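Local coordinates for conjugal transfer protein TRWB (Escherichia coli, PDB 1E9R) that probably couples DNA processing to transport through a type IV secretion system during bacterial conjugation, acting as a hexameric P-loop ATPase resembling ring helicases, at residues B[54-60]-B[337-343]; B[282-288]-B[310-316]; B[318-322]-B[332-336]. One frame throughout, in Å; residues are numbered along the deposited sequence.

Contact 1 (B[54-60]-B[337-343]); sequences RHLLVNG and FRSLVVL
L57 and S339 are joined by one of six backbone bonds between parallel strands 56-59 and 339-342 and their ends. R338 N gives its hydrogen to R54 O at 2.9 Å, and S339 N to H55 O. L57 N then donates to S339 O at 3.0 Å. L57 O accepts from V341 N, and V341 O from N59 N. N59 O receives L343 N at 2.7 Å.

The apolar packing lies on both faces of the pair. CG of F337 lies beside its own backbone N (chi1 -65°), which brings the ring against segment 54-60. L57 CD1 sits over the centre of the F337 ring, 4.3 Å from its centroid and 4° off the normal, a CH-pi contact. The two CB atoms, of L57 and F337, are 3.8 Å apart. F337 CD2 also meets H55 CB. An alanine in place of F337 is likely to leave L57 CD1 without its aromatic partner and open a gap beside H55 CB. On the other face L56 CD1 reaches S339 CB at 3.5 Å and V341 CG2 at 3.8 Å. Helix 66-79 covers this face.

The charged end is R54 with R338. R54 NH1 and R338 NH1 are 4.1 Å apart, and the guanidinium planes are 78° apart. Both arginines form salt bridges to D402 of a neighbouring subunit, and R54 also pairs with D50. The shared carboxylate probably offsets their like charge.

N59 leaves this pair through its amide, which donates to L315 O on the next strand. The arrangement is typical of the parallel core of the mixed central sheet of a P-loop NTPase. Strand 56-59 runs at G60 into a loop consistent with a Walker A motif.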
loop_
_atom_site.group_PDB
_atom_site.type_symbol
_atom_site.label_atom_id
_atom_site.label_comp_id
_atom_site.label_asym_id
_atom_site.label_seq_id
_atom_site.Cartn_x
_atom_site.Cartn_y
_atom_site.Cartn_z
ATOM N N ARG B 54 22.786 2.993 -27.118
ATOM C CA ARG B 54 21.727 2.292 -26.392
ATOM C C ARG B 54 21.989 2.406 -24.881
ATOM O O ARG B 54 21.304 1.807 -24.057
ATOM C CB ARG B 54 21.610 0.829 -26.852
ATOM C CG ARG B 54 20.896 0.694 -28.206
ATOM C CD ARG B 54 20.586 -0.770 -28.607
ATOM N NE ARG B 54 21.783 -1.596 -28.827
ATOM C CZ ARG B 54 21.763 -2.884 -29.186
ATOM N NH1 ARG B 54 20.606 -3.509 -29.369
ATOM N NH2 ARG B 54 22.902 -3.553 -29.364
ATOM N N HIS B 55 23.010 3.190 -24.547
ATOM C CA HIS B 55 23.367 3.520 -23.172
ATOM C C HIS B 55 23.889 2.444 -22.237
ATOM O O HIS B 55 23.680 1.250 -22.450
ATOM C CB HIS B 55 22.179 4.252 -22.545
ATOM C CG HIS B 55 21.505 5.188 -23.499
ATOM N ND1 HIS B 55 22.181 6.204 -24.139
ATOM C CD2 HIS B 55 20.252 5.187 -24.013
ATOM C CE1 HIS B 55 21.375 6.783 -25.013
ATOM N NE2 HIS B 55 20.199 6.184 -24.957
ATOM N N LEU B 56 24.565 2.909 -21.188
ATOM C CA LEU B 56 25.189 2.054 -20.196
ATOM C C LEU B 56 24.896 2.483 -18.767
ATOM O O LEU B 56 25.108 3.645 -18.393
ATOM C CB LEU B 56 26.705 2.068 -20.396
ATOM C CG LEU B 56 27.522 1.184 -19.451
ATOM C CD1 LEU B 56 27.314 -0.274 -19.831
ATOM C CD2 LEU B 56 29.000 1.534 -19.542
ATOM N N LEU B 57 24.436 1.529 -17.965
ATOM C CA LEU B 57 24.133 1.779 -16.564
ATOM C C LEU B 57 25.202 1.097 -15.714
ATOM O O LEU B 57 25.378 -0.106 -15.794
ATOM C CB LEU B 57 22.744 1.230 -16.229
ATOM C CG LEU B 57 22.220 1.523 -14.822
ATOM C CD1 LEU B 57 22.199 3.023 -14.575
ATOM C CD2 LEU B 57 20.827 0.962 -14.676
ATOM N N VAL B 58 25.936 1.871 -14.920
ATOM C CA VAL B 58 26.989 1.318 -14.064
ATOM C C VAL B 58 26.492 1.256 -12.627
ATOM O O VAL B 58 26.494 2.255 -11.916
ATOM C CB VAL B 58 28.262 2.181 -14.114
ATOM C CG1 VAL B 58 29.337 1.557 -13.269
ATOM C CG2 VAL B 58 28.728 2.318 -15.543
ATOM N N ASN B 59 26.090 0.064 -12.204
ATOM C CA ASN B 59 25.519 -0.158 -10.877
ATOM C C ASN B 59 26.515 -0.736 -9.857
ATOM O O ASN B 59 27.146 -1.765 -10.097
ATOM C CB ASN B 59 24.303 -1.087 -11.040
ATOM C CG ASN B 59 23.393 -1.105 -9.826
ATOM O OD1 ASN B 59 22.599 -2.023 -9.673
ATOM N ND2 ASN B 59 23.487 -0.094 -8.969
ATOM N N GLY B 60 26.649 -0.071 -8.713
ATOM C CA GLY B 60 27.563 -0.545 -7.692
ATOM C C GLY B 60 27.566 0.324 -6.449
ATOM O O GLY B 60 27.378 1.537 -6.534
ATOM N N PHE B 337 18.374 1.870 -20.308
ATOM C CA PHE B 337 19.785 1.634 -20.565
ATOM C C PHE B 337 19.835 0.151 -20.965
ATOM O O PHE B 337 19.356 -0.713 -20.223
ATOM C CB PHE B 337 20.619 1.837 -19.310
ATOM C CG PHE B 337 20.624 3.244 -18.795
ATOM C CD1 PHE B 337 19.499 3.783 -18.190
ATOM C CD2 PHE B 337 21.780 4.018 -18.874
ATOM C CE1 PHE B 337 19.529 5.062 -17.667
ATOM C CE2 PHE B 337 21.810 5.296 -18.351
ATOM C CZ PHE B 337 20.688 5.816 -17.748
ATOM N N ARG B 338 20.407 -0.143 -22.130
ATOM C CA ARG B 338 20.482 -1.512 -22.624
ATOM C C ARG B 338 21.732 -2.306 -22.211
ATOM O O ARG B 338 21.719 -3.539 -22.238
ATOM C CB ARG B 338 20.325 -1.508 -24.147
ATOM C CG ARG B 338 18.987 -0.947 -24.615
ATOM C CD ARG B 338 17.841 -1.793 -24.075
ATOM N NE ARG B 338 18.029 -3.196 -24.441
ATOM C CZ ARG B 338 17.911 -3.675 -25.678
ATOM N NH1 ARG B 338 17.593 -2.871 -26.685
ATOM N NH2 ARG B 338 18.137 -4.959 -25.911
ATOM N N SER B 339 22.809 -1.622 -21.840
ATOM C CA SER B 339 24.017 -2.318 -21.402
ATOM C C SER B 339 24.165 -2.078 -19.907
ATOM O O SER B 339 23.869 -0.988 -19.411
ATOM C CB SER B 339 25.262 -1.814 -22.145
ATOM O OG SER B 339 25.307 -2.282 -23.485
ATOM N N LEU B 340 24.633 -3.092 -19.190
ATOM C CA LEU B 340 24.772 -3.003 -17.739
ATOM C C LEU B 340 26.130 -3.447 -17.189
ATOM O O LEU B 340 26.783 -4.332 -17.743
ATOM C CB LEU B 340 23.676 -3.854 -17.085
ATOM C CG LEU B 340 23.802 -4.239 -15.605
ATOM C CD1 LEU B 340 23.509 -3.041 -14.726
ATOM C CD2 LEU B 340 22.834 -5.366 -15.291
ATOM N N VAL B 341 26.548 -2.813 -16.098
ATOM C CA VAL B 341 27.780 -3.179 -15.417
ATOM C C VAL B 341 27.418 -3.285 -13.941
ATOM O O VAL B 341 26.822 -2.368 -13.370
ATOM C CB VAL B 341 28.899 -2.128 -15.574
ATOM C CG1 VAL B 341 30.138 -2.594 -14.826
ATOM C CG2 VAL B 341 29.235 -1.926 -17.045
ATOM N N VAL B 342 27.760 -4.417 -13.335
ATOM C CA VAL B 342 27.483 -4.665 -11.930
ATOM C C VAL B 342 28.795 -4.700 -11.156
ATOM O O VAL B 342 29.610 -5.586 -11.374
ATOM C CB VAL B 342 26.751 -6.015 -11.748
ATOM C CG1 VAL B 342 26.613 -6.346 -10.276
ATOM C CG2 VAL B 342 25.381 -5.958 -12.410
ATOM N N LEU B 343 29.005 -3.726 -10.270
ATOM C CA LEU B 343 30.223 -3.663 -9.455
ATOM C C LEU B 343 29.939 -4.249 -8.083
ATOM O O LEU B 343 30.780 -4.202 -7.175
ATOM C CB LEU B 343 30.697 -2.220 -9.305
ATOM C CG LEU B 343 31.505 -1.658 -10.470
ATOM C CD1 LEU B 343 30.793 -1.928 -11.767
ATOM C CD2 LEU B 343 31.695 -0.171 -10.287
#

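Contact 2 (B[282-288]-B[310-316]); sequences WLFIDEL and RVVAGLQ
W282 and R310 meet because each CG lies beside its own backbone N, with chi1 of -65° and -61°, and the arginine chain then runs extended across the indole. R310 CB sits over the six-membered ring of W282, 3.7 Å from its centroid, a CH-pi contact. R310 CD follows over the rim, 3.5 Å from W282 CE2. The arginine's polar end goes on to E52, and W282 NE1 bonds to D82.

V312 CG2 comes to the indole from the edge, near the ring plane, 3.6 Å from W282 CZ3. F284 lies alongside V312, pointing the same way, with F284 CD2 3.8 Å from V312 CB. On the opposite face I285 CB meets A313 CB at 4.1 Å.

Backbone bonds alternate between the parallel strands, from L283 N to R310 O through to G314 N to I285 O. Past the strand end, E287 bends at chi2 (51°). E287 OE1 takes the hydrogen of Q316 N on its syn lone pair, at 2.8 Å, while OE2 accepts from A289 N.

The two strands and helix 297-303 form a beta-alpha-beta unit. The hydrophobic strand followed by D286 and E287 is consistent with a Walker B motif of a P-loop NTPase.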
loop_
_atom_site.group_PDB
_atom_site.type_symbol
_atom_site.label_atom_id
_atom_site.label_comp_id
_atom_site.label_asym_id
_atom_site.label_seq_id
_atom_site.Cartn_x
_atom_site.Cartn_y
_atom_site.Cartn_z
ATOM N N TRP B 282 28.468 12.270 -25.878
ATOM C CA TRP B 282 28.333 11.512 -24.640
ATOM C C TRP B 282 27.788 12.365 -23.503
ATOM O O TRP B 282 28.015 13.573 -23.451
ATOM C CB TRP B 282 29.684 10.926 -24.197
ATOM C CG TRP B 282 30.241 9.902 -25.125
ATOM C CD1 TRP B 282 30.899 10.131 -26.298
ATOM C CD2 TRP B 282 30.153 8.474 -24.986
ATOM N NE1 TRP B 282 31.226 8.938 -26.897
ATOM C CE2 TRP B 282 30.779 7.905 -26.114
ATOM C CE3 TRP B 282 29.601 7.623 -24.015
ATOM C CZ2 TRP B 282 30.872 6.523 -26.304
ATOM C CZ3 TRP B 282 29.694 6.246 -24.205
ATOM C CH2 TRP B 282 30.325 5.712 -25.342
ATOM N N LEU B 283 27.063 11.716 -22.596
ATOM C CA LEU B 283 26.518 12.369 -21.420
ATOM C C LEU B 283 26.901 11.461 -20.265
ATOM O O LEU B 283 26.384 10.354 -20.138
ATOM C CB LEU B 283 24.992 12.479 -21.491
ATOM C CG LEU B 283 24.323 13.626 -20.706
ATOM C CD1 LEU B 283 22.923 13.182 -20.281
ATOM C CD2 LEU B 283 25.150 14.026 -19.489
ATOM N N PHE B 284 27.824 11.923 -19.435
ATOM C CA PHE B 284 28.272 11.153 -18.286
ATOM C C PHE B 284 27.633 11.684 -17.023
ATOM O O PHE B 284 27.836 12.848 -16.678
ATOM C CB PHE B 284 29.794 11.238 -18.161
ATOM C CG PHE B 284 30.521 10.374 -19.136
ATOM C CD1 PHE B 284 30.736 10.806 -20.441
ATOM C CD2 PHE B 284 30.954 9.099 -18.764
ATOM C CE1 PHE B 284 31.368 9.981 -21.367
ATOM C CE2 PHE B 284 31.590 8.261 -19.677
ATOM C CZ PHE B 284 31.799 8.702 -20.983
ATOM N N ILE B 285 26.862 10.835 -16.344
ATOM C CA ILE B 285 26.201 11.205 -15.091
ATOM C C ILE B 285 26.801 10.363 -13.979
ATOM O O ILE B 285 26.543 9.169 -13.904
ATOM C CB ILE B 285 24.697 10.921 -15.146
ATOM C CG1 ILE B 285 24.079 11.655 -16.336
ATOM C CG2 ILE B 285 24.040 11.341 -13.840
ATOM C CD1 ILE B 285 22.602 11.404 -16.508
ATOM N N ASP B 286 27.595 10.986 -13.111
ATOM C CA ASP B 286 28.257 10.262 -12.015
ATOM C C ASP B 286 27.316 9.442 -11.139
ATOM O O ASP B 286 27.610 8.301 -10.804
ATOM C CB ASP B 286 29.028 11.234 -11.127
ATOM C CG ASP B 286 28.120 12.217 -10.422
ATOM O OD1 ASP B 286 27.292 12.873 -11.103
ATOM O OD2 ASP B 286 28.238 12.332 -9.183
ATOM N N GLU B 287 26.196 10.046 -10.755
ATOM C CA GLU B 287 25.194 9.392 -9.923
ATOM C C GLU B 287 23.832 9.882 -10.384
ATOM O O GLU B 287 23.486 11.044 -10.216
ATOM C CB GLU B 287 25.410 9.737 -8.448
ATOM C CG GLU B 287 24.290 9.264 -7.537
ATOM C CD GLU B 287 23.947 7.796 -7.737
ATOM O OE1 GLU B 287 24.842 6.941 -7.565
ATOM O OE2 GLU B 287 22.779 7.497 -8.068
ATOM N N LEU B 288 23.072 8.974 -10.974
ATOM C CA LEU B 288 21.750 9.277 -11.507
ATOM C C LEU B 288 20.722 9.709 -10.446
ATOM O O LEU B 288 19.916 10.621 -10.687
ATOM C CB LEU B 288 21.252 8.054 -12.278
ATOM C CG LEU B 288 20.010 8.142 -13.152
ATOM C CD1 LEU B 288 20.140 9.249 -14.150
ATOM C CD2 LEU B 288 19.843 6.823 -13.866
ATOM N N ARG B 310 24.813 9.283 -26.354
ATOM C CA ARG B 310 25.317 8.103 -25.672
ATOM C C ARG B 310 25.409 8.471 -24.206
ATOM O O ARG B 310 26.235 9.303 -23.828
ATOM C CB ARG B 310 26.704 7.740 -26.197
ATOM C CG ARG B 310 26.722 7.408 -27.675
ATOM C CD ARG B 310 28.076 7.722 -28.285
ATOM N NE ARG B 310 28.335 6.936 -29.490
ATOM C CZ ARG B 310 27.650 7.033 -30.624
ATOM N NH1 ARG B 310 26.648 7.900 -30.735
ATOM N NH2 ARG B 310 27.982 6.259 -31.654
ATOM N N VAL B 311 24.564 7.853 -23.383
ATOM C CA VAL B 311 24.561 8.143 -21.952
ATOM C C VAL B 311 25.189 7.045 -21.097
ATOM O O VAL B 311 24.956 5.856 -21.318
ATOM C CB VAL B 311 23.120 8.398 -21.435
ATOM C CG1 VAL B 311 23.151 8.807 -19.957
ATOM C CG2 VAL B 311 22.449 9.469 -22.295
ATOM N N VAL B 312 25.996 7.459 -20.128
ATOM C CA VAL B 312 26.641 6.534 -19.204
ATOM C C VAL B 312 26.301 7.098 -17.842
ATOM O O VAL B 312 26.673 8.225 -17.521
ATOM C CB VAL B 312 28.171 6.514 -19.381
ATOM C CG1 VAL B 312 28.798 5.570 -18.372
ATOM C CG2 VAL B 312 28.525 6.087 -20.799
ATOM N N ALA B 313 25.578 6.320 -17.048
ATOM C CA ALA B 313 25.163 6.787 -15.734
ATOM C C ALA B 313 25.546 5.832 -14.627
ATOM O O ALA B 313 25.399 4.622 -14.757
ATOM C CB ALA B 313 23.643 7.024 -15.719
ATOM N N GLY B 314 26.055 6.387 -13.537
ATOM C CA GLY B 314 26.419 5.570 -12.398
ATOM C C GLY B 314 25.198 5.527 -11.497
ATOM O O GLY B 314 24.398 6.470 -11.501
ATOM N N LEU B 315 25.044 4.447 -10.733
ATOM C CA LEU B 315 23.905 4.299 -9.827
ATOM C C LEU B 315 24.346 3.498 -8.623
ATOM O O LEU B 315 24.557 2.299 -8.744
ATOM C CB LEU B 315 22.758 3.556 -10.519
ATOM C CG LEU B 315 21.482 3.359 -9.691
ATOM C CD1 LEU B 315 20.851 4.719 -9.430
ATOM C CD2 LEU B 315 20.502 2.449 -10.426
ATOM N N GLN B 316 24.482 4.143 -7.466
ATOM C CA GLN B 316 24.913 3.416 -6.281
ATOM C C GLN B 316 23.767 2.699 -5.568
ATOM O O GLN B 316 23.972 1.633 -4.991
ATOM C CB GLN B 316 25.624 4.339 -5.294
ATOM C CG GLN B 316 24.692 5.174 -4.456
ATOM C CD GLN B 316 25.355 5.701 -3.193
ATOM O OE1 GLN B 316 26.453 6.268 -3.248
ATOM N NE2 GLN B 316 24.688 5.522 -2.047
#

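Contact 3 (B[318-322]-B[332-336]); sequences TSQLD and TLRAS
Helices 318-325 and 327-334 form a helical pair after strand 309-315, and this contact joins the first turn of one to the last turn of the other. L321 and R334 carry its apolar part. Their side chains slide past each other in opposite directions, with L321 CD2 3.5 Å from R334 CG. L321 CD1 also meets L333 CD2 at 4.2 Å.

R334 bends at chi3 (-43°), which turns its guanidinium towards T318 and D322. T318 OG1 lies over one face of that group, 3.8 Å from R334 NH1, without a hydrogen bond. D322 OD1 is 3.9 Å from R334 NH1, a long salt bridge. The carboxylate and guanidinium planes are 73° apart.

Two waters fill in for direct bonds. Water 1 takes the hydroxyl proton of T318 OG1 at 2.9 Å. It gives its own protons to T318 O at 2.7 Å and to D322 OD1 at 2.9 Å. Its link to R334 NH1 is weak. Water 2 lies in the guanidinium plane at its edge, accepts from R334 NH1 at 2.9 Å and donates to D322 OD1.

The other carboxylate oxygen, D322 OD2, forms a salt bridge with K328 of a neighbouring subunit. R334 O accepts from T348 of a different neighbour, tying this helix pair into the ring on two sides.

The D322-R334 attraction is largely relayed by water, and D322 is shared between two cations. Its negative charge is probably stabilised by both, while direct packing comes from L321 against L333 and the aliphatic part of R334.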
loop_
_atom_site.group_PDB
_atom_site.type_symbol
_atom_site.label_atom_id
_atom_site.label_comp_id
_atom_site.label_asym_id
_atom_site.label_seq_id
_atom_site.Cartn_x
_atom_site.Cartn_y
_atom_site.Cartn_z
ATOM N N THR B 318 19.684 1.472 -6.162
ATOM C CA THR B 318 18.501 1.359 -7.000
ATOM C C THR B 318 17.296 1.834 -6.170
ATOM O O THR B 318 16.276 2.313 -6.688
ATOM C CB THR B 318 18.310 -0.108 -7.467
ATOM O OG1 THR B 318 17.105 -0.212 -8.238
ATOM C CG2 THR B 318 18.241 -1.056 -6.267
ATOM N N SER B 319 17.459 1.711 -4.862
ATOM C CA SER B 319 16.445 2.104 -3.901
ATOM C C SER B 319 16.295 3.624 -3.884
ATOM O O SER B 319 15.185 4.158 -3.792
ATOM C CB SER B 319 16.861 1.595 -2.524
ATOM O OG SER B 319 16.021 2.120 -1.522
ATOM N N GLN B 320 17.427 4.315 -3.982
ATOM C CA GLN B 320 17.443 5.768 -3.971
ATOM C C GLN B 320 16.776 6.303 -5.215
ATOM O O GLN B 320 16.114 7.335 -5.165
ATOM C CB GLN B 320 18.869 6.289 -3.909
ATOM C CG GLN B 320 18.955 7.750 -3.557
ATOM C CD GLN B 320 20.382 8.281 -3.626
ATOM O OE1 GLN B 320 21.364 7.508 -3.624
ATOM N NE2 GLN B 320 20.512 9.609 -3.680
ATOM N N LEU B 321 16.957 5.601 -6.332
ATOM C CA LEU B 321 16.352 6.006 -7.600
ATOM C C LEU B 321 14.828 5.871 -7.523
ATOM O O LEU B 321 14.083 6.670 -8.108
ATOM C CB LEU B 321 16.882 5.136 -8.734
ATOM C CG LEU B 321 16.474 5.609 -10.127
ATOM C CD1 LEU B 321 17.115 6.973 -10.403
ATOM C CD2 LEU B 321 16.893 4.562 -11.169
ATOM N N ASP B 322 14.368 4.843 -6.809
ATOM C CA ASP B 322 12.936 4.618 -6.654
ATOM C C ASP B 322 12.389 5.777 -5.869
ATOM O O ASP B 322 11.290 6.250 -6.128
ATOM C CB ASP B 322 12.639 3.325 -5.885
ATOM C CG ASP B 322 12.888 2.073 -6.714
ATOM O OD1 ASP B 322 12.856 2.165 -7.959
ATOM O OD2 ASP B 322 13.099 0.990 -6.119
ATOM N N THR B 332 11.315 1.980 -15.460
ATOM C CA THR B 332 11.299 2.352 -16.860
ATOM C C THR B 332 12.595 3.049 -17.230
ATOM O O THR B 332 13.121 2.858 -18.332
ATOM C CB THR B 332 10.149 3.300 -17.153
ATOM O OG1 THR B 332 8.920 2.668 -16.781
ATOM C CG2 THR B 332 10.135 3.674 -18.640
ATOM N N LEU B 333 13.104 3.866 -16.309
ATOM C CA LEU B 333 14.341 4.607 -16.543
ATOM C C LEU B 333 15.517 3.655 -16.643
ATOM O O LEU B 333 16.308 3.730 -17.579
ATOM C CB LEU B 333 14.585 5.617 -15.419
ATOM C CG LEU B 333 15.758 6.573 -15.627
ATOM C CD1 LEU B 333 15.545 7.418 -16.872
ATOM C CD2 LEU B 333 15.885 7.454 -14.413
ATOM N N ARG B 334 15.626 2.755 -15.671
ATOM C CA ARG B 334 16.704 1.782 -15.677
ATOM C C ARG B 334 16.583 0.900 -16.922
ATOM O O ARG B 334 17.591 0.518 -17.521
ATOM C CB ARG B 334 16.657 0.903 -14.424
ATOM C CG ARG B 334 16.836 1.646 -13.107
ATOM C CD ARG B 334 17.168 0.678 -11.964
ATOM N NE ARG B 334 16.342 -0.529 -12.014
ATOM C CZ ARG B 334 15.100 -0.616 -11.550
ATOM N NH1 ARG B 334 14.543 0.427 -10.956
ATOM N NH2 ARG B 334 14.425 -1.755 -11.659
ATOM N N ALA B 335 15.353 0.590 -17.316
ATOM C CA ALA B 335 15.126 -0.249 -18.480
ATOM C C ALA B 335 15.480 0.479 -19.774
ATOM O O ALA B 335 15.485 -0.122 -20.851
ATOM C CB ALA B 335 13.667 -0.703 -18.513
ATOM N N SER B 336 15.771 1.772 -19.671
ATOM C CA SER B 336 16.110 2.557 -20.850
ATOM C C SER B 336 17.590 2.450 -21.210
ATOM O O SER B 336 18.008 2.892 -22.277
ATOM C CB SER B 336 15.697 4.009 -20.645
ATOM O OG SER B 336 14.286 4.081 -20.539
HETATM O O HOH W 1 15.478 1.985 -9.278
HETATM O O HOH W 2 11.948 0.530 -9.614
#

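Overall arrangement
Contacts 1 and 2 lie in the buried central sheet, and contact 3 is partly buried beside it. Strands 56-59 and 309-315 are neighbours, which joins contacts 1 and 2 through V58 N to A313 O. Both rest on regular parallel backbone bonds and mainly apolar packing, with charged groups toward their ends. Contact 3 has no backbone pairing and depends on side chains and solvent instead. Its leucines pack against contact 2, where L321 and L333 meet L288. Segment 332-336 leads straight into 337-343 of contact 1. Contacts 1 and 3 both face the same neighbouring subunit, with charged or polar groups at that border.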